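Local coordinates for protein soluble lytic murein transglycosylase (Escherichia coli, PDB 1QTE) that cleaves the glycosidic bonds between N-acetylmuramic acid and N-acetylglucosamine in peptidoglycan, leaving a 1,6-anhydro bond on the muramic acid, at residues A[479-484]-A[492-497]; A[548-553]-A[586-591]; A[366-371]-A[443-448]. All coordinates share one frame; numbering follows the deposited sequence. Where two conformers were deposited one is given.

Interactions 1 and 2 are buried and belong to the lysozyme-like catalytic part of the chain, whereas interaction 3 lies at the surface, where an extended loop runs along the start of a short helix. Both buried contacts touch the same N-acetylglucosamine, and they meet each other through the hydroxyl of Tyr552, which reaches the carbonyl oxygen of Met495. Interaction 1 joins two parts of one loop through leucine packing and a bridging water; interaction 2 joins two helices through a tyrosine ring under an amide. Interaction 3 adds to a leucine contact a backbone hydrogen bond, charged side chains and five waters, and its Arg448 holds D-alanine and sulfate. Its centre is about 23 Å from either of the others.

Interaction 1: A[479-484]-A[492-497]; sequences SAWNPK and SGLMQI. With NAG (2-acetamido-2-deoxy-beta-D-glucopyranose), chain B.
This is a buried loop-to-loop contact in the lysozyme-like domain: the turn that leaves helix 468-479 packs against the turn 493-496, just beyond the predicted active-site residue Glu478. Leu494 carries the apolar part. Its CD2 lies 3.6 Å from Pro483 CA and also meets the edge of the Trp481 ring, CD2 to CE3 4.1 Å, the two side chains crossing at about a right angle. Ser479 OG lies 2.8 Å from Leu494 O but also has Ala475 O within hydrogen-bonding distance. A water bridges Pro483 O and Leu494 N. Gln496, with its chain bent at chi2 (-71°), folds back so that NE2 donates almost straight (176°) to an in-plane lone pair of Gly493 O, 3.0 Å away. That fixes the amide, and OE1 accepts from O3 of the N-acetylglucosamine at 3.0 Å. A leucine at Gln496 would probably leave the sugar O3 without its acceptor and Gly493 O with one donor fewer. Gln496 and Ile497 both face Ser492 in a G1 beta bulge. Around this core, Trp481 NE1 bonds Tyr598 OH and its ring touches helix 429-438, while Leu494 rests on Asn526 and Ile527 of helix 523-540.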
loop_
_atom_site.group_PDB
_atom_site.type_symbol
_atom_site.label_atom_id
_atom_site.label_comp_id
_atom_site.label_asym_id
_atom_site.label_seq_id
_atom_site.Cartn_x
_atom_site.Cartn_y
_atom_site.Cartn_z
ATOM N N SER A 479 -7.350 8.881 2.462
ATOM C CA SER A 479 -6.336 9.780 1.905
ATOM C C SER A 479 -5.311 10.401 2.840
ATOM O O SER A 479 -4.430 11.127 2.369
ATOM C CB SER A 479 -7.056 10.938 1.226
ATOM O OG SER A 479 -7.771 11.688 2.202
ATOM N N ALA A 480 -5.421 10.147 4.140
ATOM C CA ALA A 480 -4.515 10.769 5.108
ATOM C C ALA A 480 -4.578 12.300 4.913
ATOM O O ALA A 480 -3.599 13.018 5.129
ATOM C CB ALA A 480 -3.091 10.242 4.945
ATOM N N TRP A 481 -5.759 12.768 4.499
ATOM C CA TRP A 481 -6.078 14.183 4.262
ATOM C C TRP A 481 -5.464 14.907 3.055
ATOM O O TRP A 481 -5.547 16.131 2.967
ATOM C CB TRP A 481 -5.889 15.010 5.544
ATOM C CG TRP A 481 -6.843 14.607 6.651
ATOM C CD1 TRP A 481 -6.510 14.163 7.904
ATOM C CD2 TRP A 481 -8.272 14.568 6.578
ATOM N NE1 TRP A 481 -7.646 13.850 8.609
ATOM C CE2 TRP A 481 -8.742 14.088 7.824
ATOM C CE3 TRP A 481 -9.205 14.891 5.581
ATOM C CZ2 TRP A 481 -10.103 13.921 8.100
ATOM C CZ3 TRP A 481 -10.555 14.725 5.855
ATOM C CH2 TRP A 481 -10.992 14.243 7.109
ATOM N N ASN A 482 -4.855 14.168 2.132
ATOM C CA ASN A 482 -4.296 14.787 0.933
ATOM C C ASN A 482 -5.416 14.770 -0.117
ATOM O O ASN A 482 -5.770 13.709 -0.635
ATOM C CB ASN A 482 -3.079 14.000 0.427
ATOM C CG ASN A 482 -2.525 14.556 -0.877
ATOM O OD1 ASN A 482 -3.082 15.489 -1.457
ATOM N ND2 ASN A 482 -1.430 13.982 -1.342
ATOM N N PRO A 483 -5.959 15.952 -0.475
ATOM C CA PRO A 483 -7.042 16.030 -1.461
ATOM C C PRO A 483 -6.668 15.744 -2.914
ATOM O O PRO A 483 -7.550 15.590 -3.766
ATOM C CB PRO A 483 -7.542 17.466 -1.303
ATOM C CG PRO A 483 -6.273 18.229 -0.982
ATOM C CD PRO A 483 -5.544 17.299 -0.023
ATOM N N LYS A 484 -5.371 15.657 -3.189
ATOM C CA LYS A 484 -4.883 15.448 -4.554
ATOM C C LYS A 484 -4.328 14.061 -4.823
ATOM O O LYS A 484 -3.842 13.785 -5.919
ATOM C CB LYS A 484 -3.798 16.491 -4.862
ATOM C CG LYS A 484 -4.192 17.922 -4.513
ATOM C CD LYS A 484 -5.421 18.383 -5.282
ATOM C CE LYS A 484 -5.814 19.796 -4.866
ATOM N NZ LYS A 484 -7.069 20.246 -5.528
ATOM N N SER A 492 -9.696 8.536 -6.357
ATOM C CA SER A 492 -9.282 9.929 -6.215
ATOM C C SER A 492 -9.729 10.752 -5.011
ATOM O O SER A 492 -10.879 10.675 -4.566
ATOM C CB SER A 492 -9.688 10.707 -7.472
ATOM O OG SER A 492 -9.161 10.123 -8.646
ATOM N N GLY A 493 -8.827 11.634 -4.582
ATOM C CA GLY A 493 -9.121 12.570 -3.509
ATOM C C GLY A 493 -9.314 12.099 -2.086
ATOM O O GLY A 493 -8.989 10.963 -1.735
ATOM N N LEU A 494 -9.858 13.009 -1.276
ATOM C CA LEU A 494 -10.085 12.798 0.148
ATOM C C LEU A 494 -10.762 11.497 0.522
ATOM O O LEU A 494 -10.367 10.851 1.485
ATOM C CB LEU A 494 -10.885 13.962 0.740
ATOM C CG LEU A 494 -10.205 15.338 0.690
ATOM C CD1 LEU A 494 -11.179 16.422 1.175
ATOM C CD2 LEU A 494 -8.954 15.324 1.542
ATOM N N MET A 495 -11.791 11.127 -0.235
ATOM C CA MET A 495 -12.527 9.905 0.046
ATOM C C MET A 495 -12.238 8.776 -0.946
ATOM O O MET A 495 -12.932 7.757 -0.971
ATOM C CB MET A 495 -14.025 10.220 0.193
ATOM C CG MET A 495 -14.274 11.235 1.308
ATOM S SD MET A 495 -15.994 11.596 1.750
ATOM C CE MET A 495 -16.419 10.082 2.641
ATOM N N GLN A 496 -11.177 8.960 -1.740
ATOM C CA GLN A 496 -10.730 7.952 -2.696
ATOM C C GLN A 496 -11.872 7.351 -3.507
ATOM O O GLN A 496 -12.147 6.152 -3.444
ATOM C CB GLN A 496 -9.943 6.873 -1.951
ATOM C CG GLN A 496 -8.565 7.372 -1.493
ATOM C CD GLN A 496 -7.617 7.565 -2.664
ATOM O OE1 GLN A 496 -7.021 6.611 -3.152
ATOM N NE2 GLN A 496 -7.499 8.799 -3.140
ATOM N N ILE A 497 -12.510 8.213 -4.289
ATOM C CA ILE A 497 -13.645 7.826 -5.112
ATOM C C ILE A 497 -13.210 7.365 -6.497
ATOM O O ILE A 497 -12.419 8.030 -7.153
ATOM C CB ILE A 497 -14.631 9.016 -5.253
ATOM C CG1 ILE A 497 -15.010 9.543 -3.857
ATOM C CG2 ILE A 497 -15.911 8.573 -5.994
ATOM C CD1 ILE A 497 -15.778 10.862 -3.873
HETATM C C1 NAG B . -5.349 3.703 1.250
HETATM C C2 NAG B . -5.669 3.931 -0.241
HETATM C C3 NAG B . -7.192 3.815 -0.559
HETATM C C4 NAG B . -7.722 2.469 0.011
HETATM C C5 NAG B . -7.298 2.288 1.522
HETATM C C6 NAG B . -7.609 0.839 1.919
HETATM C C7 NAG B . -4.209 5.553 -1.421
HETATM C C8 NAG B . -3.920 7.046 -1.586
HETATM N N2 NAG B . -5.200 5.258 -0.584
HETATM O O3 NAG B . -7.398 3.895 -1.980
HETATM O O4 NAG B . -9.143 2.345 -0.104
HETATM O O5 NAG B . -5.887 2.439 1.671
HETATM O O6 NAG B . -7.199 0.613 3.256
HETATM O O7 NAG B . -3.569 4.695 -2.031
HETATM O O HOH W 1 -10.236 15.640 -3.061
#

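Interaction 2: A[548-553]-A[586-591]; sequences SSAAYN and GYVKNV. With NAG (2-acetamido-2-deoxy-beta-D-glucopyranose), chain B.
Asn553 lies flat over the ring of Tyr587. Its CB sits over the ring centre, 3.8 Å from the centroid, a CH-pi contact, and its amide continues over the same face with the two planes 20° apart, ND2 being 3.7 Å from Tyr587 CD2. With CG anti to the backbone N (chi1 -177°), the Asn553 side chain extends over the ring, running past that of Tyr587 in the opposite direction. Val591 CG2 touches the other face toward the rim, so the ring is sandwiched. At its edge, in plane, O6 of the N-acetylglucosamine approaches CD2 of Tyr587 to 3.5 Å. The phenol oxygen of Tyr587 comes within 3.3 Å of Tyr552 CD1, and the two side chains meet at a slant.

Farther along, Val588 CG2 fits against Ala550, 4.0 Å from its CB. Ser549 OG, hydrogen-bonded to Arg545 O and Tyr470 OH, has Val591 CG1 as a van der Waals neighbour at 3.7 Å. Small residues on helix 545-554 thus bring the CA atoms of Ser549 and Val588 to 5.8 Å, and the segment axes to 9.0 Å at an angle of 132°.

A second shell sets these groups. Tyr587 OH is hydrogen-bonded to Glu478, the predicted active-site residue, and the amide of Asn553 is held by Thr584 through OD1 and Glu583 through ND2. Tyr587 and Asn553 thus border the sugar site. Helix 468-479 packs on Tyr587 and Val591, helix 556-566 on Ala550, and helix 523-540 on Tyr552.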
loop_
_atom_site.group_PDB
_atom_site.type_symbol
_atom_site.label_atom_id
_atom_site.label_comp_id
_atom_site.label_asym_id
_atom_site.label_seq_id
_atom_site.Cartn_x
_atom_site.Cartn_y
_atom_site.Cartn_z
ATOM N N SER A 548 -21.238 -0.532 6.671
ATOM C CA SER A 548 -20.995 0.557 5.730
ATOM C C SER A 548 -19.518 0.760 5.393
ATOM O O SER A 548 -19.189 1.070 4.252
ATOM C CB SER A 548 -21.637 1.872 6.200
ATOM O OG SER A 548 -21.142 2.280 7.457
ATOM N N SER A 549 -18.633 0.568 6.370
ATOM C CA SER A 549 -17.201 0.710 6.121
ATOM C C SER A 549 -16.734 -0.445 5.243
ATOM O O SER A 549 -15.992 -0.244 4.282
ATOM C CB SER A 549 -16.402 0.722 7.431
ATOM O OG SER A 549 -16.831 1.775 8.273
ATOM N N ALA A 550 -17.197 -1.652 5.556
ATOM C CA ALA A 550 -16.829 -2.826 4.768
ATOM C C ALA A 550 -17.353 -2.682 3.334
ATOM O O ALA A 550 -16.643 -2.988 2.384
ATOM C CB ALA A 550 -17.380 -4.108 5.426
ATOM N N ALA A 551 -18.563 -2.145 3.188
ATOM C CA ALA A 551 -19.187 -1.935 1.872
ATOM C C ALA A 551 -18.484 -0.837 1.069
ATOM O O ALA A 551 -18.323 -0.954 -0.144
ATOM C CB ALA A 551 -20.665 -1.601 2.029
ATOM N N TYR A 552 -18.046 0.219 1.752
ATOM C CA TYR A 552 -17.355 1.315 1.084
ATOM C C TYR A 552 -16.044 0.803 0.485
ATOM O O TYR A 552 -15.680 1.161 -0.632
ATOM C CB TYR A 552 -17.078 2.459 2.069
ATOM C CG TYR A 552 -16.700 3.774 1.402
ATOM C CD1 TYR A 552 -15.371 4.068 1.085
ATOM C CD2 TYR A 552 -17.681 4.712 1.067
ATOM C CE1 TYR A 552 -15.030 5.265 0.443
ATOM C CE2 TYR A 552 -17.355 5.906 0.432
ATOM C CZ TYR A 552 -16.029 6.179 0.120
ATOM O OH TYR A 552 -15.715 7.357 -0.515
ATOM N N ASN A 553 -15.377 -0.094 1.204
ATOM C CA ASN A 553 -14.101 -0.652 0.758
ATOM C C ASN A 553 -14.195 -1.842 -0.211
ATOM O O ASN A 553 -13.511 -1.867 -1.237
ATOM C CB ASN A 553 -13.255 -1.033 1.984
ATOM C CG ASN A 553 -11.874 -1.570 1.614
ATOM O OD1 ASN A 553 -11.597 -2.750 1.785
ATOM N ND2 ASN A 553 -11.005 -0.695 1.107
ATOM N N GLY A 586 -8.684 -4.795 8.030
ATOM C CA GLY A 586 -7.856 -3.740 8.604
ATOM C C GLY A 586 -8.503 -2.373 8.443
ATOM O O GLY A 586 -8.420 -1.513 9.333
ATOM N N TYR A 587 -9.172 -2.185 7.309
ATOM C CA TYR A 587 -9.864 -0.932 6.994
ATOM C C TYR A 587 -10.961 -0.671 8.031
ATOM O O TYR A 587 -11.053 0.420 8.582
ATOM C CB TYR A 587 -10.467 -1.020 5.588
ATOM C CG TYR A 587 -11.190 0.221 5.093
ATOM C CD1 TYR A 587 -12.527 0.449 5.418
ATOM C CD2 TYR A 587 -10.549 1.140 4.264
ATOM C CE1 TYR A 587 -13.215 1.565 4.922
ATOM C CE2 TYR A 587 -11.225 2.265 3.760
ATOM C CZ TYR A 587 -12.555 2.466 4.092
ATOM O OH TYR A 587 -13.237 3.550 3.599
ATOM N N VAL A 588 -11.792 -1.673 8.296
ATOM C CA VAL A 588 -12.885 -1.525 9.260
ATOM C C VAL A 588 -12.355 -1.218 10.665
ATOM O O VAL A 588 -12.875 -0.335 11.350
ATOM C CB VAL A 588 -13.789 -2.782 9.280
ATOM C CG1 VAL A 588 -14.820 -2.686 10.407
ATOM C CG2 VAL A 588 -14.500 -2.911 7.939
ATOM N N LYS A 589 -11.312 -1.934 11.074
ATOM C CA LYS A 589 -10.707 -1.721 12.386
ATOM C C LYS A 589 -10.194 -0.283 12.510
ATOM O O LYS A 589 -10.495 0.412 13.484
ATOM C CB LYS A 589 -9.559 -2.713 12.618
ATOM C CG LYS A 589 -10.011 -4.156 12.811
ATOM C CD LYS A 589 -8.824 -5.070 13.004
ATOM C CE LYS A 589 -9.243 -6.505 13.281
ATOM N NZ LYS A 589 -8.030 -7.388 13.407
ATOM N N ASN A 590 -9.457 0.170 11.503
ATOM C CA ASN A 590 -8.916 1.531 11.510
ATOM C C ASN A 590 -10.035 2.568 11.556
ATOM O O ASN A 590 -10.002 3.474 12.379
ATOM C CB ASN A 590 -8.066 1.807 10.260
ATOM C CG ASN A 590 -6.706 1.156 10.309
ATOM O OD1 ASN A 590 -6.321 0.551 11.308
ATOM N ND2 ASN A 590 -5.951 1.305 9.229
ATOM N N VAL A 591 -11.031 2.431 10.683
ATOM C CA VAL A 591 -12.122 3.414 10.640
ATOM C C VAL A 591 -12.895 3.530 11.955
ATOM O O VAL A 591 -13.242 4.640 12.368
ATOM C CB VAL A 591 -13.109 3.177 9.448
ATOM C CG1 VAL A 591 -14.312 4.128 9.555
ATOM C CG2 VAL A 591 -12.395 3.426 8.121
HETATM C C1 NAG B . -5.349 3.703 1.250
HETATM C C2 NAG B . -5.669 3.931 -0.241
HETATM C C3 NAG B . -7.192 3.815 -0.559
HETATM C C4 NAG B . -7.722 2.469 0.011
HETATM C C5 NAG B . -7.298 2.288 1.522
HETATM C C6 NAG B . -7.609 0.839 1.919
HETATM C C7 NAG B . -4.209 5.553 -1.421
HETATM C C8 NAG B . -3.920 7.046 -1.586
HETATM N N2 NAG B . -5.200 5.258 -0.584
HETATM O O3 NAG B . -7.398 3.895 -1.980
HETATM O O4 NAG B . -9.143 2.345 -0.104
HETATM O O5 NAG B . -5.887 2.439 1.671
HETATM O O6 NAG B . -7.199 0.613 3.256
HETATM O O7 NAG B . -3.569 4.695 -2.031
#

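Interaction 3: A[366-371]-A[443-448]; sequences LKIDKA and DHLEER. With DAL (D-alanine), chain Q; SO4 (sulfate ion), chain C.
The ring of His444 lies under Asp369: CB of the aspartate is 3.9 Å from the ring centroid, a CH-pi contact, and Asp369 O overhangs the ring nearer its rim. His444 is the N-cap residue of helix 445-448 and the centre of an inverse gamma turn, and the extended segment 366-371 runs across this helix start. One direct backbone bond ties the two: Asp369 N donates to Asp443 O at 2.8 Å. Leu445 adds the apolar part, its CD1 touching Leu366 CD2 at 3.8 Å and also Ile368 CG1, with Tyr600 of helix 582-601 against both loop residues. The carboxylates of Asp369 and Asp443 come close, OD2 to OD2 4.3 Å, but a water donates to both. Each has a cation too: Lys367 NZ, turned back at chi4 (56°), reaches the syn lone pair of Asp369 OD1 at 3.0 Å, and Asp443 pairs with Arg349. Another water joins Asp369 O, Glu446 N and Glu447 OE1. On the catalytic-domain side, Arg448 grips a sulfate, probably from the crystallisation liquor, through NH1 and NH2, and NH2 also donates nearly straight (173°) to D-alanine O, 3.0 Å away.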
loop_
_atom_site.group_PDB
_atom_site.type_symbol
_atom_site.label_atom_id
_atom_site.label_comp_id
_atom_site.label_asym_id
_atom_site.label_seq_id
_atom_site.Cartn_x
_atom_site.Cartn_y
_atom_site.Cartn_z
ATOM N N LEU A 366 -7.737 7.640 26.307
ATOM C CA LEU A 366 -6.886 8.011 25.188
ATOM C C LEU A 366 -5.584 8.622 25.679
ATOM O O LEU A 366 -5.590 9.587 26.443
ATOM C CB LEU A 366 -7.569 9.043 24.285
ATOM C CG LEU A 366 -8.608 8.613 23.255
ATOM C CD1 LEU A 366 -9.002 9.827 22.441
ATOM C CD2 LEU A 366 -8.027 7.558 22.340
ATOM N N LYS A 367 -4.473 8.026 25.278
ATOM C CA LYS A 367 -3.170 8.566 25.621
ATOM C C LYS A 367 -2.825 9.581 24.526
ATOM O O LYS A 367 -2.742 9.224 23.344
ATOM C CB LYS A 367 -2.122 7.452 25.654
ATOM C CG LYS A 367 -0.689 7.951 25.891
ATOM C CD LYS A 367 0.260 6.799 26.168
ATOM C CE LYS A 367 1.709 7.244 26.090
ATOM N NZ LYS A 367 2.017 8.390 27.000
ATOM N N ILE A 368 -2.684 10.850 24.909
ATOM C CA ILE A 368 -2.344 11.905 23.949
ATOM C C ILE A 368 -1.056 12.637 24.347
ATOM O O ILE A 368 -1.042 13.373 25.331
ATOM C CB ILE A 368 -3.495 12.950 23.811
ATOM C CG1 ILE A 368 -4.802 12.254 23.424
ATOM C CG2 ILE A 368 -3.147 13.998 22.743
ATOM C CD1 ILE A 368 -5.984 13.193 23.275
ATOM N N ASP A 369 0.032 12.374 23.621
ATOM C CA ASP A 369 1.321 13.035 23.860
ATOM C C ASP A 369 1.280 14.376 23.123
ATOM O O ASP A 369 0.859 14.440 21.963
ATOM C CB ASP A 369 2.476 12.216 23.284
ATOM C CG ASP A 369 2.707 10.903 24.019
ATOM O OD1 ASP A 369 2.016 10.616 25.020
ATOM O OD2 ASP A 369 3.606 10.151 23.585
ATOM N N LYS A 370 1.726 15.441 23.781
ATOM C CA LYS A 370 1.717 16.762 23.167
ATOM C C LYS A 370 3.042 17.102 22.494
ATOM O O LYS A 370 4.115 16.703 22.959
ATOM C CB LYS A 370 1.411 17.834 24.215
ATOM C CG LYS A 370 0.039 17.735 24.863
ATOM C CD LYS A 370 -0.105 18.779 25.968
ATOM C CE LYS A 370 -1.471 18.706 26.640
ATOM N NZ LYS A 370 -1.595 19.676 27.769
ATOM N N ALA A 371 2.962 17.840 21.390
ATOM C CA ALA A 371 4.159 18.273 20.685
ATOM C C ALA A 371 4.776 19.379 21.557
ATOM O O ALA A 371 4.135 19.868 22.495
ATOM C CB ALA A 371 3.780 18.826 19.305
ATOM N N ASP A 443 1.284 8.250 19.434
ATOM C CA ASP A 443 0.461 8.754 20.531
ATOM C C ASP A 443 0.173 10.258 20.454
ATOM O O ASP A 443 -0.507 10.795 21.326
ATOM C CB ASP A 443 1.054 8.367 21.895
ATOM C CG ASP A 443 1.026 6.860 22.143
ATOM O OD1 ASP A 443 -0.024 6.226 21.908
ATOM O OD2 ASP A 443 2.057 6.295 22.559
ATOM N N HIS A 444 0.694 10.936 19.425
ATOM C CA HIS A 444 0.428 12.375 19.223
ATOM C C HIS A 444 -0.887 12.471 18.435
ATOM O O HIS A 444 -0.938 13.002 17.320
ATOM C CB HIS A 444 1.549 13.034 18.416
ATOM C CG HIS A 444 2.753 13.403 19.230
ATOM N ND1 HIS A 444 3.570 12.466 19.824
ATOM C CD2 HIS A 444 3.293 14.609 19.517
ATOM C CE1 HIS A 444 4.565 13.076 20.443
ATOM N NE2 HIS A 444 4.418 14.381 20.271
ATOM N N LEU A 445 -1.952 11.985 19.056
ATOM C CA LEU A 445 -3.272 11.921 18.442
ATOM C C LEU A 445 -3.853 13.177 17.818
ATOM O O LEU A 445 -4.555 13.088 16.806
ATOM C CB LEU A 445 -4.280 11.322 19.426
ATOM C CG LEU A 445 -3.944 9.900 19.899
ATOM C CD1 LEU A 445 -5.095 9.352 20.725
ATOM C CD2 LEU A 445 -3.687 8.993 18.705
ATOM N N GLU A 446 -3.572 14.343 18.393
ATOM C CA GLU A 446 -4.140 15.560 17.830
ATOM C C GLU A 446 -3.613 15.880 16.436
ATOM O O GLU A 446 -4.370 16.324 15.571
ATOM C CB GLU A 446 -3.964 16.765 18.764
ATOM C CG GLU A 446 -4.838 17.933 18.314
ATOM C CD GLU A 446 -4.813 19.134 19.241
ATOM O OE1 GLU A 446 -3.881 19.260 20.062
ATOM O OE2 GLU A 446 -5.737 19.967 19.125
ATOM N N GLU A 447 -2.318 15.656 16.226
ATOM C CA GLU A 447 -1.691 15.915 14.933
ATOM C C GLU A 447 -1.979 14.784 13.948
ATOM O O GLU A 447 -1.994 15.000 12.734
ATOM C CB GLU A 447 -0.176 16.110 15.082
ATOM C CG GLU A 447 0.248 17.357 15.864
ATOM C CD GLU A 447 0.004 17.243 17.368
ATOM O OE1 GLU A 447 0.101 16.124 17.924
ATOM O OE2 GLU A 447 -0.287 18.281 17.995
ATOM N N ARG A 448 -2.221 13.583 14.476
ATOM C CA ARG A 448 -2.524 12.423 13.645
ATOM C C ARG A 448 -3.946 12.470 13.106
ATOM O O ARG A 448 -4.222 11.934 12.036
ATOM C CB ARG A 448 -2.361 11.113 14.437
ATOM C CG ARG A 448 -0.935 10.778 14.891
ATOM C CD ARG A 448 -0.856 9.356 15.479
ATOM N NE ARG A 448 -1.242 8.360 14.488
ATOM C CZ ARG A 448 -1.911 7.238 14.749
ATOM N NH1 ARG A 448 -2.219 6.895 15.995
ATOM N NH2 ARG A 448 -2.226 6.426 13.752
HETATM N N DAL Q . -0.485 4.557 8.426
HETATM C CA DAL Q . -0.767 4.987 9.793
HETATM C CB DAL Q . -1.454 3.857 10.562
HETATM C C DAL Q . -1.612 6.252 9.844
HETATM O O DAL Q . -1.560 6.941 10.882
HETATM O OXT DAL Q . -2.308 6.539 8.850
HETATM S S SO4 C . -4.324 3.518 15.842
HETATM O O1 SO4 C . -5.745 3.110 15.851
HETATM O O2 SO4 C . -4.119 4.662 16.757
HETATM O O3 SO4 C . -3.510 2.371 16.291
HETATM O O4 SO4 C . -3.900 3.906 14.479
HETATM O O HOH W 2 -2.737 6.974 21.851
HETATM O O HOH W 3 -1.115 15.223 20.111
HETATM O O HOH W 4 3.940 7.459 23.963
HETATM O O HOH W 5 6.628 15.733 21.164
HETATM O O HOH W 6 0.241 18.791 20.637
#